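Local coordinates for protein putative fimbriae assembly chaperone (Salmonella typhimurium, PDB 2CO7) that probably folds and escorts fimbrial subunits in the periplasm, as a pilus-assembly chaperone of the PapD family, at residues 39-44 and 67-72; 12-17 and 32-37. One frame throughout, in Å; residues are numbered along the deposited sequence.

From the N terminus, the strand formed by residues 10-16 is the outermost of its sheet within this chain, in the immunoglobulin-like N-terminal domain. Contact 2 pairs its 12-17 part with 32-37, closing a loop that contains strand 20-24. Contact 1 opens directly afterwards: 39-44 leads into strand 42-50, and the chain returns along strand 59-68 to 67-72, which closes the hairpin. The two loops therefore follow in series, neither nested nor crossed, with centres about 10 Å apart. They meet where Gln72 of contact 1 and Asn36 of contact 2 are joined through their backbones. Beyond that point strand 73-80 runs between strands 30-35 and 59-68 and joins both pairings.

Contact 1 of 2, residues 39-44 and 67-72; sequences NYPILV and RLEANQ
Pro41 CB lies 3.7 Å above the plane of the Arg67 guanidinium and over its centre, covering one face of the flat group, while Leu43 CD2 comes up at its edge. The setting is an antiparallel beta hairpin of the immunoglobulin-like chaperone domain, where the start of strand 42-50 pairs with the end of strand 59-68. Arg67 has CG anti to its backbone N (chi1 -171°) and runs extended from CG to NE, alongside Pro41 and pointing the same way. On the way, its CG passes 3.8 Å from Leu43 CD2. The guanidinium is held from within its own segment as well, by a salt bridge of 2.8 Å between Arg67 NH1 and Glu69 OE2. Between the backbones, Ile42 and Leu68 form a hydrogen-bonded pair, with Ile42 N to Leu68 O and Leu68 N to Ile42 O both 2.9 Å. On the buried face Ile42 CG1 packs 4.0 Å from Leu68 CB, and Val44 CG2 meets Leu68 CD1; Phe12 and Ala99 also touch Ile42 there. Past the strand end the chain makes a type II turn from Glu69 to Gln72, with Gln72 OE1 accepting the Glu69 N-H in its carbonyl plane. At the turn's second residue, the methyl CB of Ala70 presses toward the Asn39-Tyr40 peptide, 3.4 Å from Tyr40 N.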
loop_
_atom_site.group_PDB
_atom_site.type_symbol
_atom_site.label_atom_id
_atom_site.label_comp_id
_atom_site.label_asym_id
_atom_site.label_seq_id
_atom_site.Cartn_x
_atom_site.Cartn_y
_atom_site.Cartn_z
ATOM N N ASN B 39 -18.846 7.088 10.948
ATOM C CA ASN B 39 -19.727 7.678 11.945
ATOM C C ASN B 39 -19.875 6.775 13.170
ATOM O O ASN B 39 -20.961 6.636 13.740
ATOM C CB ASN B 39 -21.101 8.006 11.339
ATOM C CG ASN B 39 -21.804 9.123 12.083
ATOM O OD1 ASN B 39 -21.175 9.822 12.891
ATOM N ND2 ASN B 39 -23.093 9.304 11.815
ATOM N N TYR B 40 -18.762 6.160 13.560
ATOM C CA TYR B 40 -18.678 5.287 14.724
ATOM C C TYR B 40 -17.192 5.140 15.083
ATOM O O TYR B 40 -16.338 5.444 14.264
ATOM C CB TYR B 40 -19.313 3.915 14.423
ATOM C CG TYR B 40 -18.796 3.193 13.185
ATOM C CD1 TYR B 40 -17.612 2.464 13.221
ATOM C CD2 TYR B 40 -19.545 3.183 11.993
ATOM C CE1 TYR B 40 -17.144 1.775 12.076
ATOM C CE2 TYR B 40 -19.090 2.502 10.858
ATOM C CZ TYR B 40 -17.910 1.781 10.923
ATOM O OH TYR B 40 -17.483 1.087 9.816
ATOM N N PRO B 41 -16.880 4.681 16.311
ATOM C CA PRO B 41 -15.479 4.633 16.758
ATOM C C PRO B 41 -14.686 3.494 16.089
ATOM O O PRO B 41 -15.256 2.436 15.774
ATOM C CB PRO B 41 -15.588 4.370 18.283
ATOM C CG PRO B 41 -17.035 4.430 18.609
ATOM C CD PRO B 41 -17.799 4.168 17.348
ATOM N N ILE B 42 -13.407 3.742 15.860
ATOM C CA ILE B 42 -12.478 2.736 15.359
ATOM C C ILE B 42 -11.239 2.640 16.234
ATOM O O ILE B 42 -10.890 3.579 16.925
ATOM C CB ILE B 42 -12.053 3.004 13.903
ATOM C CG1 ILE B 42 -11.218 4.271 13.790
ATOM C CG2 ILE B 42 -13.268 3.022 12.998
ATOM C CD1 ILE B 42 -10.578 4.521 12.380
ATOM N N LEU B 43 -10.586 1.489 16.190
ATOM C CA LEU B 43 -9.326 1.300 16.889
ATOM C C LEU B 43 -8.197 1.459 15.870
ATOM O O LEU B 43 -8.311 1.038 14.713
ATOM C CB LEU B 43 -9.262 -0.076 17.561
ATOM C CG LEU B 43 -10.247 -0.421 18.674
ATOM C CD1 LEU B 43 -9.997 -1.835 19.284
ATOM C CD2 LEU B 43 -10.158 0.648 19.770
ATOM N N VAL B 44 -7.113 2.081 16.297
ATOM C CA VAL B 44 -6.005 2.352 15.392
ATOM C C VAL B 44 -4.681 1.908 16.019
ATOM O O VAL B 44 -4.475 2.086 17.215
ATOM C CB VAL B 44 -5.942 3.835 14.976
ATOM C CG1 VAL B 44 -4.879 4.053 13.895
ATOM C CG2 VAL B 44 -7.268 4.297 14.409
ATOM N N ARG B 67 -7.898 5.045 20.072
ATOM C CA ARG B 67 -9.247 4.880 19.590
ATOM C C ARG B 67 -9.617 6.231 19.002
ATOM O O ARG B 67 -9.358 7.273 19.614
ATOM C CB ARG B 67 -10.153 4.503 20.763
ATOM C CG ARG B 67 -11.577 4.086 20.412
ATOM C CD ARG B 67 -12.133 3.428 21.680
ATOM N NE ARG B 67 -13.505 2.937 21.570
ATOM C CZ ARG B 67 -14.586 3.646 21.877
ATOM N NH1 ARG B 67 -14.470 4.910 22.257
ATOM N NH2 ARG B 67 -15.789 3.100 21.770
ATOM N N LEU B 68 -10.231 6.215 17.826
ATOM C CA LEU B 68 -10.832 7.427 17.253
ATOM C C LEU B 68 -12.345 7.391 17.339
ATOM O O LEU B 68 -12.956 6.402 16.955
ATOM C CB LEU B 68 -10.393 7.610 15.810
ATOM C CG LEU B 68 -8.918 7.988 15.621
ATOM C CD1 LEU B 68 -8.668 8.042 14.117
ATOM C CD2 LEU B 68 -8.572 9.309 16.316
ATOM N N GLU B 69 -12.951 8.463 17.871
ATOM C CA GLU B 69 -14.398 8.597 17.837
ATOM C C GLU B 69 -14.835 8.836 16.391
ATOM O O GLU B 69 -13.993 9.123 15.519
ATOM C CB GLU B 69 -14.870 9.766 18.725
ATOM C CG GLU B 69 -14.522 9.634 20.214
ATOM C CD GLU B 69 -15.104 8.368 20.855
ATOM O OE1 GLU B 69 -16.114 8.472 21.563
ATOM O OE2 GLU B 69 -14.552 7.260 20.648
ATOM N N ALA B 70 -16.147 8.740 16.168
ATOM C CA ALA B 70 -16.782 9.059 14.882
ATOM C C ALA B 70 -16.170 10.374 14.402
ATOM O O ALA B 70 -16.203 11.369 15.136
ATOM C CB ALA B 70 -18.328 9.219 15.059
ATOM N N ASN B 71 -15.677 10.381 13.167
ATOM C CA ASN B 71 -15.192 11.605 12.486
ATOM C C ASN B 71 -14.029 12.337 13.182
ATOM O O ASN B 71 -13.707 13.473 12.843
ATOM C CB ASN B 71 -16.367 12.592 12.194
ATOM C CG ASN B 71 -17.720 11.885 12.020
ATOM O OD1 ASN B 71 -18.444 11.627 12.996
ATOM N ND2 ASN B 71 -18.087 11.627 10.800
ATOM N N GLN B 72 -13.369 11.685 14.139
ATOM C CA GLN B 72 -12.284 12.318 14.861
ATOM C C GLN B 72 -11.022 12.446 14.033
ATOM O O GLN B 72 -10.651 11.519 13.306
ATOM C CB GLN B 72 -11.975 11.582 16.170
ATOM C CG GLN B 72 -10.899 12.284 17.029
ATOM C CD GLN B 72 -10.654 11.611 18.360
ATOM O OE1 GLN B 72 -11.235 10.581 18.674
ATOM N NE2 GLN B 72 -9.811 12.241 19.187
#

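Contact 2 of 2, residues 12-17 and 32-37; sequences FSVKLG and LSVSNP
Val14 and Val34 cross obliquely on the buried face, CG2 to CG2 at 3.9 Å, where strand 10-16, the outermost strand of its sheet within this chain, pairs antiparallel with strand 30-35 in the immunoglobulin-like domain. In both valines the methyl that makes this contact is the one anti to the backbone N. Leu16 continues the layer, its CB 4.3 Å from Leu32 CD1, and Ile97 of strand 91-100 packs against Val14 and Leu16. Lys15 and Ser35 take the other face as a hydrogen-bonded pair: Lys15 N to Ser35 O is 3.0 Å and Ser35 N to Lys15 O 2.9 Å. The extended lysine chain passes with CD 3.9 Å from Ser35 CB. Gly17 N adds a more bent bond to Ser33 O (N-H...O 143°). Next to the start of 12-17, the Pro37 ring packs on Ser13, CG 3.7 Å from Ser13 CB. Phe12 and Ser13 pair antiparallel with a strand of another protein chain, so the sheet runs on across the interface, consistent with the chaperone's edge-strand binding of fimbrial subunits. A water bridges the two polar ends, accepting from Lys15 NZ at 2.9 Å and lying 2.6 Å from Ser35 OG.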
loop_
_atom_site.group_PDB
_atom_site.type_symbol
_atom_site.label_atom_id
_atom_site.label_comp_id
_atom_site.label_asym_id
_atom_site.label_seq_id
_atom_site.Cartn_x
_atom_site.Cartn_y
_atom_site.Cartn_z
ATOM N N PHE B 12 -15.467 0.883 4.395
ATOM C CA PHE B 12 -14.462 1.214 5.409
ATOM C C PHE B 12 -13.307 1.982 4.830
ATOM O O PHE B 12 -12.830 1.663 3.734
ATOM C CB PHE B 12 -13.994 -0.045 6.156
ATOM C CG PHE B 12 -13.372 0.251 7.493
ATOM C CD1 PHE B 12 -14.128 0.855 8.493
ATOM C CD2 PHE B 12 -12.041 -0.076 7.746
ATOM C CE1 PHE B 12 -13.578 1.144 9.728
ATOM C CE2 PHE B 12 -11.468 0.227 8.995
ATOM C CZ PHE B 12 -12.259 0.836 9.974
ATOM N N SER B 13 -12.866 3.019 5.565
ATOM C CA SER B 13 -11.800 3.896 5.107
ATOM C C SER B 13 -11.010 4.465 6.306
ATOM O O SER B 13 -11.508 4.490 7.420
ATOM C CB SER B 13 -12.375 5.072 4.288
ATOM O OG SER B 13 -11.304 5.893 3.822
ATOM N N VAL B 14 -9.774 4.884 6.069
ATOM C CA VAL B 14 -9.003 5.670 7.049
ATOM C C VAL B 14 -8.356 6.814 6.273
ATOM O O VAL B 14 -7.998 6.635 5.100
ATOM C CB VAL B 14 -7.964 4.807 7.855
ATOM C CG1 VAL B 14 -6.790 4.313 6.961
ATOM C CG2 VAL B 14 -7.425 5.576 9.041
ATOM N N LYS B 15 -8.214 7.997 6.892
ATOM C CA LYS B 15 -7.661 9.140 6.168
ATOM C C LYS B 15 -6.322 9.490 6.770
ATOM O O LYS B 15 -6.240 9.640 7.978
ATOM C CB LYS B 15 -8.618 10.344 6.321
ATOM C CG LYS B 15 -8.114 11.660 5.678
ATOM C CD LYS B 15 -9.115 12.805 5.998
ATOM C CE LYS B 15 -8.602 14.164 5.593
ATOM N NZ LYS B 15 -9.566 15.234 5.977
ATOM N N LEU B 16 -5.278 9.621 5.945
ATOM C CA LEU B 16 -3.994 10.122 6.425
ATOM C C LEU B 16 -3.772 11.491 5.817
ATOM O O LEU B 16 -4.225 11.772 4.692
ATOM C CB LEU B 16 -2.847 9.170 6.015
ATOM C CG LEU B 16 -2.616 7.911 6.847
ATOM C CD1 LEU B 16 -3.858 7.158 7.263
ATOM C CD2 LEU B 16 -1.592 6.977 6.168
ATOM N N GLY B 17 -3.090 12.357 6.551
ATOM C CA GLY B 17 -2.926 13.729 6.106
ATOM C C GLY B 17 -2.042 13.956 4.902
ATOM O O GLY B 17 -2.082 15.020 4.283
ATOM N N LEU B 32 1.929 13.255 11.454
ATOM C CA LEU B 32 1.067 12.728 10.371
ATOM C C LEU B 32 -0.357 12.737 10.929
ATOM O O LEU B 32 -0.606 12.147 11.974
ATOM C CB LEU B 32 1.483 11.304 9.999
ATOM C CG LEU B 32 0.594 10.581 8.970
ATOM C CD1 LEU B 32 0.518 11.300 7.624
ATOM C CD2 LEU B 32 1.114 9.125 8.810
ATOM N N SER B 33 -1.271 13.456 10.283
ATOM C CA SER B 33 -2.664 13.491 10.740
ATOM C C SER B 33 -3.362 12.174 10.351
ATOM O O SER B 33 -3.111 11.632 9.290
ATOM C CB SER B 33 -3.361 14.700 10.112
ATOM O OG SER B 33 -4.722 14.796 10.462
ATOM N N VAL B 34 -4.245 11.681 11.212
ATOM C CA VAL B 34 -5.073 10.504 10.901
ATOM C C VAL B 34 -6.500 10.865 11.304
ATOM O O VAL B 34 -6.715 11.398 12.394
ATOM C CB VAL B 34 -4.617 9.234 11.723
ATOM C CG1 VAL B 34 -4.675 9.517 13.198
ATOM C CG2 VAL B 34 -5.444 7.976 11.352
ATOM N N SER B 35 -7.450 10.600 10.407
ATOM C CA SER B 35 -8.862 10.850 10.686
ATOM C C SER B 35 -9.697 9.614 10.444
ATOM O O SER B 35 -9.371 8.806 9.587
ATOM C CB SER B 35 -9.396 12.031 9.848
ATOM O OG SER B 35 -8.529 13.167 9.973
ATOM N N ASN B 36 -10.779 9.500 11.220
ATOM C CA ASN B 36 -11.758 8.428 11.105
ATOM C C ASN B 36 -12.972 8.928 10.318
ATOM O O ASN B 36 -13.798 9.638 10.871
ATOM C CB ASN B 36 -12.192 8.039 12.536
ATOM C CG ASN B 36 -13.315 7.045 12.567
ATOM O OD1 ASN B 36 -13.976 6.867 13.598
ATOM N ND2 ASN B 36 -13.560 6.396 11.446
ATOM N N PRO B 37 -13.114 8.533 9.047
ATOM C CA PRO B 37 -14.298 8.943 8.251
ATOM C C PRO B 37 -15.627 8.319 8.648
ATOM O O PRO B 37 -16.693 8.786 8.192
ATOM C CB PRO B 37 -13.961 8.486 6.823
ATOM C CG PRO B 37 -12.801 7.625 6.919
ATOM C CD PRO B 37 -12.157 7.729 8.269
HETATM O O HOH W 1 -9.432 15.304 8.834
#